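Local coordinates for putative oxidoreductase (PDB 3FHL), which probably acts as a nucleotide-dependent oxidoreductase of the Gfo/Idh/MocA family, with an NAD-binding Rossmann domain and a C-terminal alpha/beta domain, at the interface of chains A and B. Coordinates in Å, arbitrary orientation; residue numbers count along the deposited sequence, not the author numbering. Chains: chain A/B, Putative oxidoreductase.

Contact 1: the interface of chains A and B. Residues chain A 198, 200, 348-350; chain B 198, 217, 219, 350.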
loop_
_atom_site.group_PDB
_atom_site.type_symbol
_atom_site.label_atom_id
_atom_site.label_comp_id
_atom_site.label_asym_id
_atom_site.label_seq_id
_atom_site.Cartn_x
_atom_site.Cartn_y
_atom_site.Cartn_z
ATOM N N PHE A 198 -2.014 10.261 -9.215
ATOM C CA PHE A 198 -1.071 9.270 -9.754
ATOM C C PHE A 198 -1.785 7.943 -9.985
ATOM O O PHE A 198 -2.505 7.455 -9.113
ATOM C CB PHE A 198 0.145 9.035 -8.820
ATOM C CG PHE A 198 0.991 7.853 -9.236
ATOM C CD1 PHE A 198 1.929 7.985 -10.255
ATOM C CD2 PHE A 198 0.802 6.596 -8.659
ATOM C CE1 PHE A 198 2.698 6.891 -10.664
ATOM C CE2 PHE A 198 1.556 5.498 -9.060
ATOM C CZ PHE A 198 2.515 5.650 -10.068
ATOM N N ASP A 200 -0.984 3.865 -11.815
ATOM C CA ASP A 200 -0.235 2.879 -12.565
ATOM C C ASP A 200 -1.167 1.721 -12.843
ATOM O O ASP A 200 -1.728 1.115 -11.933
ATOM C CB ASP A 200 1.020 2.425 -11.800
ATOM C CG ASP A 200 1.961 1.573 -12.653
ATOM O OD1 ASP A 200 1.871 1.609 -13.903
ATOM O OD2 ASP A 200 2.813 0.869 -12.069
ATOM N N ASN A 348 2.703 8.764 -18.295
ATOM C CA ASN A 348 3.759 8.599 -17.280
ATOM C C ASN A 348 3.983 9.897 -16.486
ATOM O O ASN A 348 5.117 10.357 -16.286
ATOM C CB ASN A 348 5.045 8.020 -17.922
ATOM C CG ASN A 348 6.153 7.735 -16.908
ATOM O OD1 ASN A 348 5.919 7.162 -15.839
ATOM N ND2 ASN A 348 7.373 8.150 -17.243
ATOM N N LYS A 349 2.877 10.503 -16.045
ATOM C CA LYS A 349 2.929 11.782 -15.329
ATOM C C LYS A 349 1.938 11.814 -14.170
ATOM O O LYS A 349 0.931 11.132 -14.216
ATOM C CB LYS A 349 2.610 12.939 -16.286
ATOM C CG LYS A 349 3.741 13.330 -17.242
ATOM C CD LYS A 349 3.251 14.329 -18.293
ATOM C CE LYS A 349 4.286 14.575 -19.392
ATOM N NZ LYS A 349 5.364 15.507 -18.947
ATOM N N ILE A 350 2.227 12.599 -13.133
ATOM C CA ILE A 350 1.200 12.991 -12.171
ATOM C C ILE A 350 0.247 13.964 -12.905
ATOM O O ILE A 350 0.704 14.903 -13.561
ATOM C CB ILE A 350 1.833 13.620 -10.907
ATOM C CG1 ILE A 350 2.605 12.533 -10.116
ATOM C CG2 ILE A 350 0.784 14.317 -10.042
ATOM C CD1 ILE A 350 3.297 13.018 -8.852
ATOM N N PHE B 198 8.042 7.073 -8.586
ATOM C CA PHE B 198 7.071 7.911 -7.916
ATOM C C PHE B 198 7.246 7.725 -6.414
ATOM O O PHE B 198 7.445 6.604 -5.945
ATOM C CB PHE B 198 5.633 7.570 -8.349
ATOM C CG PHE B 198 4.575 8.117 -7.399
ATOM C CD1 PHE B 198 4.052 9.393 -7.583
ATOM C CD2 PHE B 198 4.143 7.371 -6.304
ATOM C CE1 PHE B 198 3.093 9.905 -6.701
ATOM C CE2 PHE B 198 3.196 7.877 -5.418
ATOM C CZ PHE B 198 2.669 9.148 -5.623
ATOM N N HIS B 217 6.988 3.831 -5.651
ATOM C CA HIS B 217 6.817 2.911 -6.750
ATOM C C HIS B 217 8.041 2.982 -7.632
ATOM O O HIS B 217 8.418 4.063 -8.076
ATOM C CB HIS B 217 5.562 3.250 -7.553
ATOM C CG HIS B 217 4.309 3.097 -6.757
ATOM N ND1 HIS B 217 3.889 1.875 -6.285
ATOM C CD2 HIS B 217 3.425 4.009 -6.294
ATOM C CE1 HIS B 217 2.780 2.036 -5.586
ATOM N NE2 HIS B 217 2.474 3.322 -5.582
ATOM N N LEU B 219 9.181 2.068 -11.072
ATOM C CA LEU B 219 8.408 1.834 -12.282
ATOM C C LEU B 219 9.302 1.221 -13.348
ATOM O O LEU B 219 10.343 1.784 -13.677
ATOM C CB LEU B 219 7.771 3.154 -12.771
ATOM C CG LEU B 219 6.995 3.957 -11.703
ATOM C CD1 LEU B 219 6.801 5.426 -12.072
ATOM C CD2 LEU B 219 5.662 3.309 -11.389
ATOM N N ILE B 350 6.555 12.497 -11.415
ATOM C CA ILE B 350 7.269 11.248 -11.649
ATOM C C ILE B 350 8.677 11.606 -12.142
ATOM O O ILE B 350 8.830 12.442 -13.045
ATOM C CB ILE B 350 6.535 10.389 -12.685
ATOM C CG1 ILE B 350 5.184 9.911 -12.121
ATOM C CG2 ILE B 350 7.420 9.205 -13.166
ATOM C CD1 ILE B 350 4.387 9.053 -13.088
HETATM O O HOH W 1 4.968 13.876 -13.576
#
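Strand 196-202 of chain A, through A:Phe198 and A:Asp200, meets strands 196-202 and 213-219 of chain B, while the loop that follows helix 329-347 in each chain closes one flank. All belong to the C-terminal alpha/beta domain of the Gfo/Idh/MocA family, whose sheet and C-terminal loop supply this two-fold, mainly apolar patch. A:Phe198 and B:Phe198 stack face on face, their centroids 4.1 Å apart and their planes tilted by 12°. Each ring is carried across by a CG anti to its backbone N (chi1 170° in A, 163° in B), and each CB lies near the rim of the partner ring. B:Ile350 wedges in beside the pair: its CD1 meets the edge of the A:Phe198 ring in plane, 3.7 Å from CE1. By the two-fold, CD1 of A:Ile350 meets the edge of the B:Phe198 ring in plane, 3.8 Å from CE1. CD1 of B:Ile350 also packs against the backbone of A:Asn348, 3.5 Å from its carbonyl carbon C, while the CG2 branch faces the side-chain oxygen OD1 of that residue. At the rim away from B:Ile350, and on the face that B:Phe198 stacks on, CE2 of A:Phe198 touches CD2 of B:His217 at 3.7 Å. B:Leu219 slides antiparallel past A:Asp200, its methyl CD2 lying 3.8 Å from the carboxylate oxygen OD2. Polar linkage comes through water 1, held by the backbone N of A:Ile350 at 3.1 Å and by that of B:Ile350.

Contact 2: the interface of chains A and B. Residues chain A 252, 254, 286, 288, 297; chain B 238-239.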
loop_
_atom_site.group_PDB
_atom_site.type_symbol
_atom_site.label_atom_id
_atom_site.label_comp_id
_atom_site.label_asym_id
_atom_site.label_seq_id
_atom_site.Cartn_x
_atom_site.Cartn_y
_atom_site.Cartn_z
ATOM N N SER A 252 -5.717 1.490 14.182
ATOM C CA SER A 252 -5.924 1.031 12.815
ATOM C C SER A 252 -7.194 0.215 12.731
ATOM O O SER A 252 -7.639 -0.374 13.725
ATOM C CB SER A 252 -4.737 0.161 12.356
ATOM O OG SER A 252 -3.482 0.839 12.465
ATOM N N VAL A 254 -8.725 -2.758 9.972
ATOM C CA VAL A 254 -8.379 -3.554 8.788
ATOM C C VAL A 254 -9.503 -4.522 8.497
ATOM O O VAL A 254 -9.868 -5.330 9.342
ATOM C CB VAL A 254 -7.034 -4.342 8.956
ATOM C CG1 VAL A 254 -6.741 -5.189 7.713
ATOM C CG2 VAL A 254 -5.871 -3.396 9.209
ATOM N N LEU A 286 -10.830 -5.861 11.921
ATOM C CA LEU A 286 -10.104 -5.823 13.180
ATOM C C LEU A 286 -9.890 -4.376 13.571
ATOM O O LEU A 286 -9.352 -3.584 12.799
ATOM C CB LEU A 286 -8.763 -6.559 13.050
ATOM C CG LEU A 286 -7.773 -6.522 14.221
ATOM C CD1 LEU A 286 -8.363 -7.180 15.455
ATOM C CD2 LEU A 286 -6.533 -7.277 13.788
ATOM N N HIS A 288 -7.947 -2.073 16.137
ATOM C CA HIS A 288 -6.836 -2.104 17.064
ATOM C C HIS A 288 -6.511 -0.664 17.379
ATOM O O HIS A 288 -5.854 0.007 16.601
ATOM C CB HIS A 288 -5.637 -2.835 16.437
ATOM C CG HIS A 288 -4.465 -2.991 17.366
ATOM N ND1 HIS A 288 -3.362 -3.746 17.041
ATOM C CD2 HIS A 288 -4.231 -2.503 18.610
ATOM C CE1 HIS A 288 -2.490 -3.704 18.034
ATOM N NE2 HIS A 288 -2.994 -2.956 18.997
ATOM N N CYS A 297 -7.835 -4.523 20.999
ATOM C CA CYS A 297 -7.554 -5.180 19.733
ATOM C C CYS A 297 -8.572 -6.299 19.587
ATOM O O CYS A 297 -8.417 -7.371 20.171
ATOM C CB CYS A 297 -6.113 -5.708 19.705
ATOM S SG CYS A 297 -5.597 -6.379 18.105
ATOM N N ARG B 238 -0.581 0.945 13.617
ATOM C CA ARG B 238 -0.826 0.173 14.842
ATOM C C ARG B 238 -1.099 -1.286 14.555
ATOM O O ARG B 238 -0.613 -2.167 15.265
ATOM C CB ARG B 238 -1.930 0.780 15.723
ATOM C CG ARG B 238 -1.851 0.223 17.145
ATOM C CD ARG B 238 -2.561 1.052 18.166
ATOM N NE ARG B 238 -2.055 0.735 19.496
ATOM C CZ ARG B 238 -2.250 1.477 20.584
ATOM N NH1 ARG B 238 -2.954 2.596 20.524
ATOM N NH2 ARG B 238 -1.727 1.098 21.742
ATOM N N GLU B 239 -1.874 -1.542 13.507
ATOM C CA GLU B 239 -1.999 -2.881 12.995
ATOM C C GLU B 239 -1.142 -2.935 11.732
ATOM O O GLU B 239 -1.370 -2.196 10.775
ATOM C CB GLU B 239 -3.452 -3.237 12.709
ATOM C CG GLU B 239 -3.650 -4.644 12.145
ATOM C CD GLU B 239 -3.339 -5.754 13.144
ATOM O OE1 GLU B 239 -3.270 -5.494 14.372
ATOM O OE2 GLU B 239 -3.185 -6.901 12.678
HETATM O O HOH W 2 -2.125 3.407 13.382
#
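B:Glu239 and B:Arg238, on a loop of chain B, lie across strands 252-255 and 285-291 of chain A, in the C-terminal alpha/beta domain typical of Gfo/Idh/MocA proteins. The tightly packed part surrounds B:Glu239. Its chain leaves with CG anti to the backbone N and bends at chi2 (68°), turning the carboxylate toward A:His288. There OE1 accepts a hydrogen bond from the imidazole ND1 of A:His288 at 3.2 Å, nearly straight (171° at H) and in the ring plane, although the carboxylate plane is turned 53° from the ring. CD2 of A:Leu286 packs on the other carboxylate oxygen, OE2, at 3.5 Å, and CG2 of A:Val254 touches the CG methylene. The imidazole is sandwiched: CG of B:Arg238 sits over the centre of one face, 3.9 Å from the ring centroid, and SG of A:Cys297, from its own chain, lies above the opposite face toward the rim. These contacts should fix the ring's rotation, and the carboxylate may favour a protonated imidazole. At the looser, water-bridged margin, the hydroxyl OG of A:Ser252 takes a hydrogen bond from the backbone N of B:Glu239 at 3.1 Å. The backbone N of B:Arg238 approaches the same OG equally closely, but its N-H is directed at water 2, 2.9 Å from that N. Water 2 also lies 3.0 Å from OG of A:Ser252, joining the two chains.

Contact 3: the interface of chains A and B. Residues chain A 249-251, 289-290, 295; chain B 156, 158, 238.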
loop_
_atom_site.group_PDB
_atom_site.type_symbol
_atom_site.label_atom_id
_atom_site.label_comp_id
_atom_site.label_asym_id
_atom_site.label_seq_id
_atom_site.Cartn_x
_atom_site.Cartn_y
_atom_site.Cartn_z
ATOM N N THR A 249 -3.605 8.101 14.363
ATOM C CA THR A 249 -2.627 8.339 15.421
ATOM C C THR A 249 -2.803 7.386 16.600
ATOM O O THR A 249 -1.838 7.042 17.267
ATOM C CB THR A 249 -2.700 9.792 15.931
ATOM O OG1 THR A 249 -4.047 10.097 16.304
ATOM C CG2 THR A 249 -2.235 10.762 14.851
ATOM N N LEU A 250 -4.033 6.941 16.831
ATOM C CA LEU A 250 -4.344 6.078 17.964
ATOM C C LEU A 250 -4.533 4.615 17.582
ATOM O O LEU A 250 -4.529 3.737 18.443
ATOM C CB LEU A 250 -5.604 6.596 18.674
ATOM C CG LEU A 250 -5.518 7.384 19.988
ATOM C CD1 LEU A 250 -4.202 8.134 20.187
ATOM C CD2 LEU A 250 -6.727 8.319 20.133
ATOM N N GLY A 251 -4.726 4.335 16.297
ATOM C CA GLY A 251 -5.004 2.967 15.924
ATOM C C GLY A 251 -5.306 2.720 14.465
ATOM O O GLY A 251 -5.185 3.616 13.637
ATOM N N THR A 289 -6.967 -0.187 18.533
ATOM C CA THR A 289 -6.887 1.236 18.830
ATOM C C THR A 289 -6.854 1.488 20.343
ATOM O O THR A 289 -6.777 0.549 21.135
ATOM C CB THR A 289 -8.045 2.044 18.102
ATOM O OG1 THR A 289 -7.784 3.444 18.192
ATOM C CG2 THR A 289 -9.422 1.736 18.685
ATOM N N GLU A 290 -6.878 2.756 20.722
ATOM C CA GLU A 290 -6.903 3.164 22.117
ATOM C C GLU A 290 -8.268 3.775 22.439
ATOM O O GLU A 290 -8.701 4.736 21.792
ATOM C CB GLU A 290 -5.805 4.197 22.334
ATOM C CG GLU A 290 -5.559 4.621 23.764
ATOM C CD GLU A 290 -4.488 5.706 23.845
ATOM O OE1 GLU A 290 -3.333 5.431 23.437
ATOM O OE2 GLU A 290 -4.805 6.831 24.302
ATOM N N GLU A 295 -5.582 0.195 25.427
ATOM C CA GLU A 295 -5.424 -0.482 24.143
ATOM C C GLU A 295 -6.460 -1.585 23.996
ATOM O O GLU A 295 -6.647 -2.403 24.896
ATOM C CB GLU A 295 -4.009 -1.055 23.981
ATOM C CG GLU A 295 -3.774 -1.795 22.654
ATOM C CD GLU A 295 -2.345 -2.309 22.484
ATOM O OE1 GLU A 295 -1.491 -2.033 23.358
ATOM O OE2 GLU A 295 -2.076 -2.985 21.463
ATOM N N TYR B 156 4.787 1.411 14.820
ATOM C CA TYR B 156 3.848 2.254 15.524
ATOM C C TYR B 156 4.531 2.930 16.703
ATOM O O TYR B 156 4.754 2.305 17.737
ATOM C CB TYR B 156 2.586 1.480 15.974
ATOM C CG TYR B 156 1.591 2.382 16.681
ATOM C CD1 TYR B 156 0.847 3.325 15.967
ATOM C CD2 TYR B 156 1.433 2.334 18.068
ATOM C CE1 TYR B 156 -0.039 4.175 16.612
ATOM C CE2 TYR B 156 0.566 3.187 18.725
ATOM C CZ TYR B 156 -0.172 4.107 17.988
ATOM O OH TYR B 156 -1.040 4.960 18.623
ATOM N N ASN B 158 3.738 6.711 18.227
ATOM C CA ASN B 158 3.028 7.972 18.151
ATOM C C ASN B 158 3.594 8.946 19.128
ATOM O O ASN B 158 2.916 9.407 19.991
ATOM C CB ASN B 158 1.553 7.772 18.443
ATOM C CG ASN B 158 0.748 9.033 18.292
ATOM O OD1 ASN B 158 1.043 9.875 17.479
ATOM N ND2 ASN B 158 -0.280 9.153 19.072
ATOM N N ARG B 238 -0.581 0.945 13.617
ATOM C CA ARG B 238 -0.826 0.173 14.842
ATOM C C ARG B 238 -1.099 -1.286 14.555
ATOM O O ARG B 238 -0.613 -2.167 15.265
ATOM C CB ARG B 238 -1.930 0.780 15.723
ATOM C CG ARG B 238 -1.851 0.223 17.145
ATOM C CD ARG B 238 -2.561 1.052 18.166
ATOM N NE ARG B 238 -2.055 0.735 19.496
ATOM C CZ ARG B 238 -2.250 1.477 20.584
ATOM N NH1 ARG B 238 -2.954 2.596 20.524
ATOM N NH2 ARG B 238 -1.727 1.098 21.742
#
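B:Arg238 and B:Tyr156 reach onto the turn A:Thr249 to A:Gly251 of the C-terminal alpha/beta domain. From its root, B:Arg238 lays CB against CA of A:Gly251 at 3.8 Å and over one face of the B:Tyr156 ring, toward the rim. CG lies on the imidazole of A:His288, and the chain stays extended to NE (chi3 -160°), carrying CD past the carbonyl O of A:Leu250; NE lies 3.8 Å from NE2 of A:His288, a contact and not a bond. At the tip, NH1 donates to O of A:Leu250 at 2.8 Å; the oxygen is near the guanidinium plane, the donor tilted 31° from the carbonyl plane. NH1 also rests near CB of A:Glu290, whose OE1, 4.1 Å from NH1, is too far for a salt bridge but may add to the favourable charge around the guanidinium. The other branch, NH2, forms a long salt bridge with carboxylate OE1 of A:Glu295 at 3.5 Å. B:Tyr156 covers one guanidinium face with CE2, while its phenol OH donates to O of A:Thr249 at 2.6 Å. ND2 of B:Asn158 lies 3.2 Å from O of A:Thr249, its hydrogens directed away, so the pair is only a contact. The site lies where the turn linking strands 244-248 and 252-255 of chain A adjoins strands 285-291 and 294-300.

Contact 2 and contact 3 are neighbours, their C-alpha centres about 8 Å apart, and they share B:Arg238, whose backbone N and CG take part in contact 2, while CB, CD and the guanidinium reach into contact 3. Strands 285-291 and 294-300 of chain A run through both. Contact 1 lies about 30 Å from contact 2 and 31 Å from contact 3, at the other end of the interface, and is apolar where they are largely polar. Because the two-fold axis repeats each contact with the chains exchanged, the C-terminal domains are joined at widely spaced points, consistent with a dimer, though the structure alone does not prove one.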